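Side-chain contacts in chorismate mutase (Paraburkholderia phymatum, PDB 5TS9), which probably catalyses the rearrangement of chorismate to prephenate, a precursor of phenylalanine and tyrosine: residues A[18-23]-A[149-154]; A[35-40]-A[96-101]; A[54-59]-A[116-121]. All coordinates share one frame; numbering follows the deposited sequence. Where two conformers were deposited one is given.

Overall arrangement
None of the three contacts lies in the deep core: contacts 1 and 2 are on the surface, and contact 3 is partly buried. Contacts 1 and 2 both use helix 16-39, and the centres of the two contacts are about 24 Å apart. Contact 1 joins this helix to the end of helix 137-151, and contact 2 joins its C-terminal turn to the loop after helix 67-95. Contact 3 pairs helices 46-59 and 106-128. It touches contact 1 where Ser21 packs on Ser120 and Ile121. The chemistry differs with position: long polar side chains meet in contact 1, an indole and a methyl in contact 2, and a thioether and an amide in contact 3.

Contact 1: A[18-23]-A[149-154]; sequences LVRSMA and AEQASL
Arg20 reaches from helix 16-39 to Gln151, in the last turn of helix 137-151. Its CG stands anti to the backbone N (chi1 -163°) and CD carries on in the same extended line, so CB, CG and CD serve as a spacer. The bend comes at chi3 (-78°) and turns NE and CZ toward Gln151. NH2 lies beside the amide end, 3.6 Å from Gln151 CD, and the amide lies at an edge of the guanidinium, near its plane. The two planar groups are 30° apart, while the side chains cross at about a right angle. Which end of the amide faces Arg20 is uncertain.

Deeper in, Ala23 CB comes only to 4.5 Å from Leu154 CD1, and both residues also lean on Leu162 of helix 156-165. Leu154 is placed by the chain reversal at the helix end. Ser153 has positive phi, Leu154 N bonds Ala149 O (3.0 Å) and Ser153 N bonds Glu150 O (3.1 Å), the two bonds of a Schellman motif. With the Cys137-Cys170 disulfide in the same C-terminal part and a signal sequence in the natural protein, the all-helical fold is consistent with the exported AroQ-gamma chorismate mutases.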
loop_
_atom_site.group_PDB
_atom_site.type_symbol
_atom_site.label_atom_id
_atom_site.label_comp_id
_atom_site.label_asym_id
_atom_site.label_seq_id
_atom_site.Cartn_x
_atom_site.Cartn_y
_atom_site.Cartn_z
ATOM N N LEU A 18 18.839 -2.483 -7.753
ATOM C CA LEU A 18 17.773 -1.509 -7.535
ATOM C C LEU A 18 16.748 -2.029 -6.530
ATOM O O LEU A 18 16.382 -1.327 -5.575
ATOM C CB LEU A 18 17.102 -1.169 -8.871
ATOM C CG LEU A 18 15.838 -0.290 -8.838
ATOM C CD1 LEU A 18 16.110 0.987 -8.093
ATOM C CD2 LEU A 18 15.393 0.009 -10.267
ATOM N N VAL A 19 16.281 -3.270 -6.720
ATOM C CA VAL A 19 15.263 -3.847 -5.835
ATOM C C VAL A 19 15.824 -4.022 -4.434
ATOM O O VAL A 19 15.115 -3.858 -3.439
ATOM C CB VAL A 19 14.749 -5.178 -6.429
ATOM C CG1 VAL A 19 13.841 -5.937 -5.445
ATOM C CG2 VAL A 19 13.994 -4.909 -7.719
ATOM N N ARG A 20 17.115 -4.337 -4.334
ATOM C CA ARG A 20 17.758 -4.432 -3.030
ATOM C C ARG A 20 17.725 -3.088 -2.300
ATOM O O ARG A 20 17.423 -3.034 -1.107
ATOM C CB ARG A 20 19.193 -4.928 -3.228
ATOM C CG ARG A 20 19.871 -5.455 -1.994
ATOM C CD ARG A 20 21.240 -6.007 -2.395
ATOM N NE ARG A 20 21.180 -7.333 -3.019
ATOM C CZ ARG A 20 21.972 -7.728 -4.013
ATOM N NH1 ARG A 20 22.866 -6.893 -4.530
ATOM N NH2 ARG A 20 21.870 -8.956 -4.502
ATOM N N SER A 21 18.008 -1.985 -3.004
ATOM C CA SER A 21 18.000 -0.684 -2.346
ATOM C C SER A 21 16.599 -0.324 -1.861
ATOM O O SER A 21 16.431 0.191 -0.746
ATOM C CB SER A 21 18.554 0.387 -3.291
ATOM O OG SER A 21 17.843 0.422 -4.518
ATOM N N MET A 22 15.572 -0.606 -2.669
ATOM C CA MET A 22 14.199 -0.377 -2.219
ATOM C C MET A 22 13.861 -1.267 -1.033
ATOM O O MET A 22 13.172 -0.828 -0.101
ATOM C CB MET A 22 13.215 -0.628 -3.363
ATOM C CG MET A 22 13.333 0.371 -4.509
ATOM S SD MET A 22 12.081 0.039 -5.801
ATOM C CE MET A 22 12.390 1.430 -6.914
ATOM N N ALA A 23 14.355 -2.520 -1.036
ATOM C CA ALA A 23 14.133 -3.392 0.115
ATOM C C ALA A 23 14.799 -2.845 1.376
ATOM O O ALA A 23 14.215 -2.918 2.463
ATOM C CB ALA A 23 14.612 -4.813 -0.180
ATOM N N ALA A 149 13.754 -11.149 -1.847
ATOM C CA ALA A 149 13.001 -11.634 -0.702
ATOM C C ALA A 149 13.582 -12.943 -0.180
ATOM O O ALA A 149 13.699 -13.128 1.035
ATOM C CB ALA A 149 11.525 -11.776 -1.081
ATOM N N GLU A 150 13.985 -13.846 -1.078
ATOM C CA GLU A 150 14.692 -15.055 -0.655
ATOM C C GLU A 150 16.009 -14.717 0.038
ATOM O O GLU A 150 16.248 -15.160 1.165
ATOM C CB GLU A 150 14.930 -15.983 -1.852
ATOM N N GLN A 151 16.871 -13.917 -0.612
ATOM C CA GLN A 151 18.170 -13.521 -0.055
ATOM C C GLN A 151 18.023 -12.942 1.344
ATOM O O GLN A 151 18.767 -13.265 2.279
ATOM C CB GLN A 151 18.807 -12.454 -0.948
ATOM C CG GLN A 151 19.875 -12.868 -1.948
ATOM C CD GLN A 151 20.231 -11.706 -2.883
ATOM O OE1 GLN A 151 19.938 -10.540 -2.585
ATOM N NE2 GLN A 151 20.837 -12.021 -4.023
ATOM N N ALA A 152 17.072 -12.024 1.484
ATOM C CA ALA A 152 16.899 -11.262 2.711
ATOM C C ALA A 152 15.944 -11.917 3.702
ATOM O O ALA A 152 15.671 -11.324 4.750
ATOM C CB ALA A 152 16.404 -9.848 2.379
ATOM N N SER A 153 15.440 -13.111 3.395
ATOM C CA SER A 153 14.408 -13.781 4.192
ATOM C C SER A 153 13.267 -12.834 4.588
ATOM O O SER A 153 12.778 -12.863 5.720
ATOM C CB SER A 153 15.022 -14.449 5.427
ATOM O OG SER A 153 15.743 -15.619 5.065
ATOM N N LEU A 154 12.818 -12.000 3.646
ATOM C CA LEU A 154 11.643 -11.161 3.890
ATOM C C LEU A 154 10.394 -12.018 4.036
ATOM O O LEU A 154 10.196 -12.979 3.286
ATOM C CB LEU A 154 11.426 -10.170 2.742
ATOM C CG LEU A 154 12.551 -9.217 2.357
ATOM C CD1 LEU A 154 12.127 -8.329 1.161
ATOM C CD2 LEU A 154 12.945 -8.382 3.539
#

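Contact 2: A[35-40]-A[96-101]; sequences SKWDTG and GDAPAT
The indole of Trp37 has Ala98 on one face: the methyl CB stands 3.5 Å from the centroid of the five-membered ring and 6° off its normal, the geometry of a CH-pi contact. At the ring edge, near its plane, Gly96 O lies 4.2 Å from Trp37 CZ2. Asp38 OD1 also lies in the ring plane, 3.5 Å from Trp37 CD1. Asp97 CA approaches obliquely, 3.6 Å from Trp37 CZ2. Within the all-helical AroQ-type fold, this contact fastens the loop joining helices 67-95 and 106-128 to the C-terminal turn of helix 16-39.

The torsions explain how the ring gets there. With CG anti to the backbone N (chi1 171°) and the ring plane set nearly crosswise (chi2 -88°), the indole leaves the helix and presents a face to the loop. Gly96 has positive phi and is the first residue beyond helix 67-95; Asp97 and Ala98 then continue in extended conformation past the indole. Leu89 and Arg93 of helix 67-95 also touch Trp37, and Trp92 touches Ala98.

A polar clamp accompanies the apolar one. Arg103 forms a salt bridge through NE with Asp38 OD2, while its NH1 bonds Pro99 O and Thr101 O, so one guanidinium links the helix end to the loop. Over the pyrrole part of Trp37, Ala98 CB sits 3.6 Å from both NE1 and CD1.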
loop_
_atom_site.group_PDB
_atom_site.type_symbol
_atom_site.label_atom_id
_atom_site.label_comp_id
_atom_site.label_asym_id
_atom_site.label_seq_id
_atom_site.Cartn_x
_atom_site.Cartn_y
_atom_site.Cartn_z
ATOM N N SER A 35 8.862 3.271 16.755
ATOM C CA SER A 35 8.869 4.613 17.314
ATOM C C SER A 35 7.456 5.158 17.443
ATOM O O SER A 35 7.115 5.804 18.440
ATOM C CB SER A 35 9.715 5.534 16.441
ATOM O OG SER A 35 9.557 6.881 16.865
ATOM N N LYS A 36 6.622 4.927 16.432
ATOM C CA LYS A 36 5.253 5.421 16.484
ATOM C C LYS A 36 4.416 4.632 17.484
ATOM O O LYS A 36 3.490 5.184 18.078
ATOM C CB LYS A 36 4.637 5.388 15.087
ATOM C CG LYS A 36 5.231 6.485 14.196
ATOM C CD LYS A 36 4.652 6.478 12.804
ATOM C CE LYS A 36 5.270 7.606 11.954
ATOM N NZ LYS A 36 5.110 7.274 10.478
ATOM N N TRP A 37 4.748 3.359 17.704
ATOM C CA TRP A 37 4.128 2.596 18.779
ATOM C C TRP A 37 4.468 3.196 20.146
ATOM O O TRP A 37 3.595 3.311 21.014
ATOM C CB TRP A 37 4.576 1.126 18.695
ATOM C CG TRP A 37 4.161 0.256 19.891
ATOM C CD1 TRP A 37 4.848 0.072 21.068
ATOM C CD2 TRP A 37 2.975 -0.541 19.994
ATOM N NE1 TRP A 37 4.148 -0.785 21.895
ATOM C CE2 TRP A 37 2.996 -1.169 21.257
ATOM C CE3 TRP A 37 1.888 -0.775 19.136
ATOM C CZ2 TRP A 37 1.978 -2.032 21.681
ATOM C CZ3 TRP A 37 0.885 -1.633 19.557
ATOM C CH2 TRP A 37 0.933 -2.245 20.823
ATOM N N ASP A 38 5.724 3.604 20.344
ATOM C CA ASP A 38 6.132 4.211 21.611
ATOM C C ASP A 38 5.470 5.572 21.819
ATOM O O ASP A 38 4.979 5.871 22.912
ATOM C CB ASP A 38 7.656 4.352 21.661
ATOM C CG ASP A 38 8.384 3.006 21.671
ATOM O OD1 ASP A 38 7.716 1.962 21.857
ATOM O OD2 ASP A 38 9.624 2.989 21.475
ATOM N N THR A 39 5.446 6.420 20.782
ATOM C CA THR A 39 5.040 7.813 20.958
ATOM C C THR A 39 3.569 8.056 20.667
ATOM O O THR A 39 3.033 9.085 21.089
ATOM C CB THR A 39 5.857 8.739 20.044
ATOM O OG1 THR A 39 5.540 8.442 18.680
ATOM C CG2 THR A 39 7.338 8.555 20.252
ATOM N N GLY A 40 2.911 7.146 19.953
ATOM C CA GLY A 40 1.546 7.368 19.544
ATOM C C GLY A 40 1.381 8.266 18.341
ATOM O O GLY A 40 0.247 8.605 17.994
ATOM N N GLY A 96 -1.213 -6.813 21.945
ATOM C CA GLY A 96 -1.040 -6.053 23.167
ATOM C C GLY A 96 0.362 -5.566 23.440
ATOM O O GLY A 96 0.579 -4.909 24.470
ATOM N N ASP A 97 1.324 -5.883 22.573
ATOM C CA ASP A 97 2.700 -5.439 22.759
ATOM C C ASP A 97 3.430 -5.530 21.427
ATOM O O ASP A 97 3.051 -6.306 20.543
ATOM C CB ASP A 97 3.427 -6.273 23.824
ATOM C CG ASP A 97 4.563 -5.513 24.509
ATOM O OD1 ASP A 97 4.892 -4.368 24.098
ATOM O OD2 ASP A 97 5.125 -6.072 25.474
ATOM N N ALA A 98 4.476 -4.714 21.295
ATOM C CA ALA A 98 5.390 -4.681 20.172
ATOM C C ALA A 98 6.685 -5.378 20.548
ATOM O O ALA A 98 7.000 -5.513 21.735
ATOM C CB ALA A 98 5.674 -3.234 19.771
ATOM N N PRO A 99 7.464 -5.852 19.568
ATOM C CA PRO A 99 8.759 -6.478 19.888
ATOM C C PRO A 99 9.642 -5.568 20.740
ATOM O O PRO A 99 9.533 -4.338 20.704
ATOM C CB PRO A 99 9.381 -6.747 18.508
ATOM C CG PRO A 99 8.471 -6.140 17.495
ATOM C CD PRO A 99 7.137 -5.953 18.131
ATOM N N ALA A 100 10.508 -6.189 21.540
ATOM C CA ALA A 100 11.465 -5.476 22.377
ATOM C C ALA A 100 12.749 -5.073 21.629
ATOM O O ALA A 100 13.765 -4.800 22.274
ATOM C CB ALA A 100 11.834 -6.324 23.597
ATOM N N THR A 101 12.731 -5.056 20.309
ATOM C CA THR A 101 13.883 -4.608 19.543
ATOM C C THR A 101 14.347 -3.234 20.031
ATOM O O THR A 101 13.514 -2.344 20.266
ATOM C CB THR A 101 13.517 -4.534 18.060
ATOM O OG1 THR A 101 12.811 -5.721 17.686
ATOM C CG2 THR A 101 14.764 -4.387 17.206
#

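Contact 3: A[54-59]-A[116-121]; sequences ANAATM and KLQASI
Gln118 and Met59 bury the largest areas here, 85 and 51 Å², with Ala56 adding 18 Å². Gln118 leaves helix 106-128 with CG anti to the backbone N (chi1 170°) and its chain extended, so the amide is carried across to helix 46-59. There its two ends part. NE2 goes to Met59, 3.1 Å from SD and 3.2 Å from CE, spacings short for such a contact, so the exact placing of the two side-chain ends is doubtful. OE1 turns the other way, over the backbone of the preceding turn, 3.6 Å from Ala56 N and 4.0 Å from Asn55 CB.

The axes of segments 54-59 and 116-121 come within 11.1 Å and cross at -46°, a wide spacing bridged by long side chains. This is one of the oblique helix pairs of the all-helical AroQ-type fold. Helix 67-95 backs it, since Phe74 touches Ala56, Gln118 and Ile121.

Met59 sits at the C-terminal end of helix 46-59. A bend at chi3 (-84°) brings CE, as well as SD, close to Gln118 NE2, and the two side chains cross obliquely. Asn55 takes part through CB and its backbone carbonyl carbon, while its OD1 accepts a hydrogen bond from Gln51 NE2.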
loop_
_atom_site.group_PDB
_atom_site.type_symbol
_atom_site.label_atom_id
_atom_site.label_comp_id
_atom_site.label_asym_id
_atom_site.label_seq_id
_atom_site.Cartn_x
_atom_site.Cartn_y
_atom_site.Cartn_z
ATOM N N ALA A 54 9.137 15.880 -2.647
ATOM C CA ALA A 54 9.702 17.051 -3.323
ATOM C C ALA A 54 11.232 17.012 -3.346
ATOM O O ALA A 54 11.853 17.422 -4.337
ATOM C CB ALA A 54 9.212 18.332 -2.654
ATOM N N ASN A 55 11.856 16.535 -2.264
ATOM C CA ASN A 55 13.304 16.362 -2.250
ATOM C C ASN A 55 13.755 15.427 -3.370
ATOM O O ASN A 55 14.726 15.714 -4.087
ATOM C CB ASN A 55 13.749 15.825 -0.883
ATOM C CG ASN A 55 13.649 16.874 0.219
ATOM O OD1 ASN A 55 13.361 18.040 -0.042
ATOM N ND2 ASN A 55 13.901 16.461 1.456
ATOM N N ALA A 56 13.053 14.305 -3.538
ATOM C CA ALA A 56 13.337 13.398 -4.647
ATOM C C ALA A 56 13.256 14.131 -5.976
ATOM O O ALA A 56 14.136 13.997 -6.832
ATOM C CB ALA A 56 12.360 12.206 -4.623
ATOM N N ALA A 57 12.209 14.933 -6.158
ATOM C CA ALA A 57 12.068 15.664 -7.408
ATOM C C ALA A 57 13.256 16.582 -7.641
ATOM O O ALA A 57 13.778 16.652 -8.761
ATOM C CB ALA A 57 10.761 16.452 -7.411
ATOM N N THR A 58 13.725 17.264 -6.588
ATOM C CA THR A 58 14.830 18.214 -6.740
ATOM C C THR A 58 16.121 17.519 -7.162
ATOM O O THR A 58 16.897 18.060 -7.966
ATOM C CB THR A 58 15.043 18.979 -5.433
ATOM O OG1 THR A 58 13.857 19.724 -5.121
ATOM C CG2 THR A 58 16.220 19.941 -5.550
ATOM N N MET A 59 16.376 16.326 -6.627
ATOM C CA MET A 59 17.616 15.617 -6.907
ATOM C C MET A 59 17.562 14.798 -8.191
ATOM O O MET A 59 18.603 14.293 -8.632
ATOM C CB MET A 59 17.966 14.714 -5.722
ATOM C CG MET A 59 19.409 14.236 -5.697
ATOM S SD MET A 59 19.732 13.177 -4.268
ATOM C CE MET A 59 20.080 14.426 -3.019
ATOM N N LYS A 116 20.832 8.358 2.330
ATOM C CA LYS A 116 21.769 7.619 1.492
ATOM C C LYS A 116 21.027 6.764 0.476
ATOM O O LYS A 116 21.464 6.643 -0.674
ATOM C CB LYS A 116 22.693 6.747 2.346
ATOM N N LEU A 117 19.891 6.187 0.878
ATOM C CA LEU A 117 19.125 5.319 -0.011
ATOM C C LEU A 117 18.379 6.092 -1.088
ATOM O O LEU A 117 18.030 5.514 -2.126
ATOM C CB LEU A 117 18.135 4.491 0.790
ATOM C CG LEU A 117 18.837 3.397 1.581
ATOM C CD1 LEU A 117 17.828 2.699 2.457
ATOM C CD2 LEU A 117 19.513 2.438 0.616
ATOM N N GLN A 118 18.069 7.368 -0.856
ATOM C CA GLN A 118 17.513 8.163 -1.943
ATOM C C GLN A 118 18.512 8.226 -3.084
ATOM O O GLN A 118 18.181 7.967 -4.247
ATOM C CB GLN A 118 17.159 9.565 -1.455
ATOM C CG GLN A 118 16.814 10.519 -2.588
ATOM C CD GLN A 118 16.495 11.919 -2.101
ATOM O OE1 GLN A 118 15.367 12.218 -1.714
ATOM N NE2 GLN A 118 17.495 12.786 -2.113
ATOM N N ALA A 119 19.766 8.504 -2.748
ATOM C CA ALA A 119 20.806 8.539 -3.758
ATOM C C ALA A 119 21.052 7.158 -4.369
ATOM O O ALA A 119 21.203 7.034 -5.591
ATOM C CB ALA A 119 22.080 9.092 -3.136
ATOM N N SER A 120 21.120 6.105 -3.544
ATOM C CA SER A 120 21.436 4.796 -4.106
ATOM C C SER A 120 20.300 4.279 -4.980
ATOM O O SER A 120 20.557 3.622 -5.993
ATOM C CB SER A 120 21.751 3.800 -2.998
ATOM O OG SER A 120 20.562 3.334 -2.396
ATOM N N ILE A 121 19.051 4.572 -4.622
ATOM C CA ILE A 121 17.927 4.177 -5.464
ATOM C C ILE A 121 17.991 4.911 -6.799
ATOM O O ILE A 121 17.821 4.314 -7.867
ATOM C CB ILE A 121 16.596 4.454 -4.746
ATOM C CG1 ILE A 121 16.348 3.409 -3.651
ATOM C CG2 ILE A 121 15.479 4.503 -5.770
ATOM C CD1 ILE A 121 15.220 3.777 -2.688
#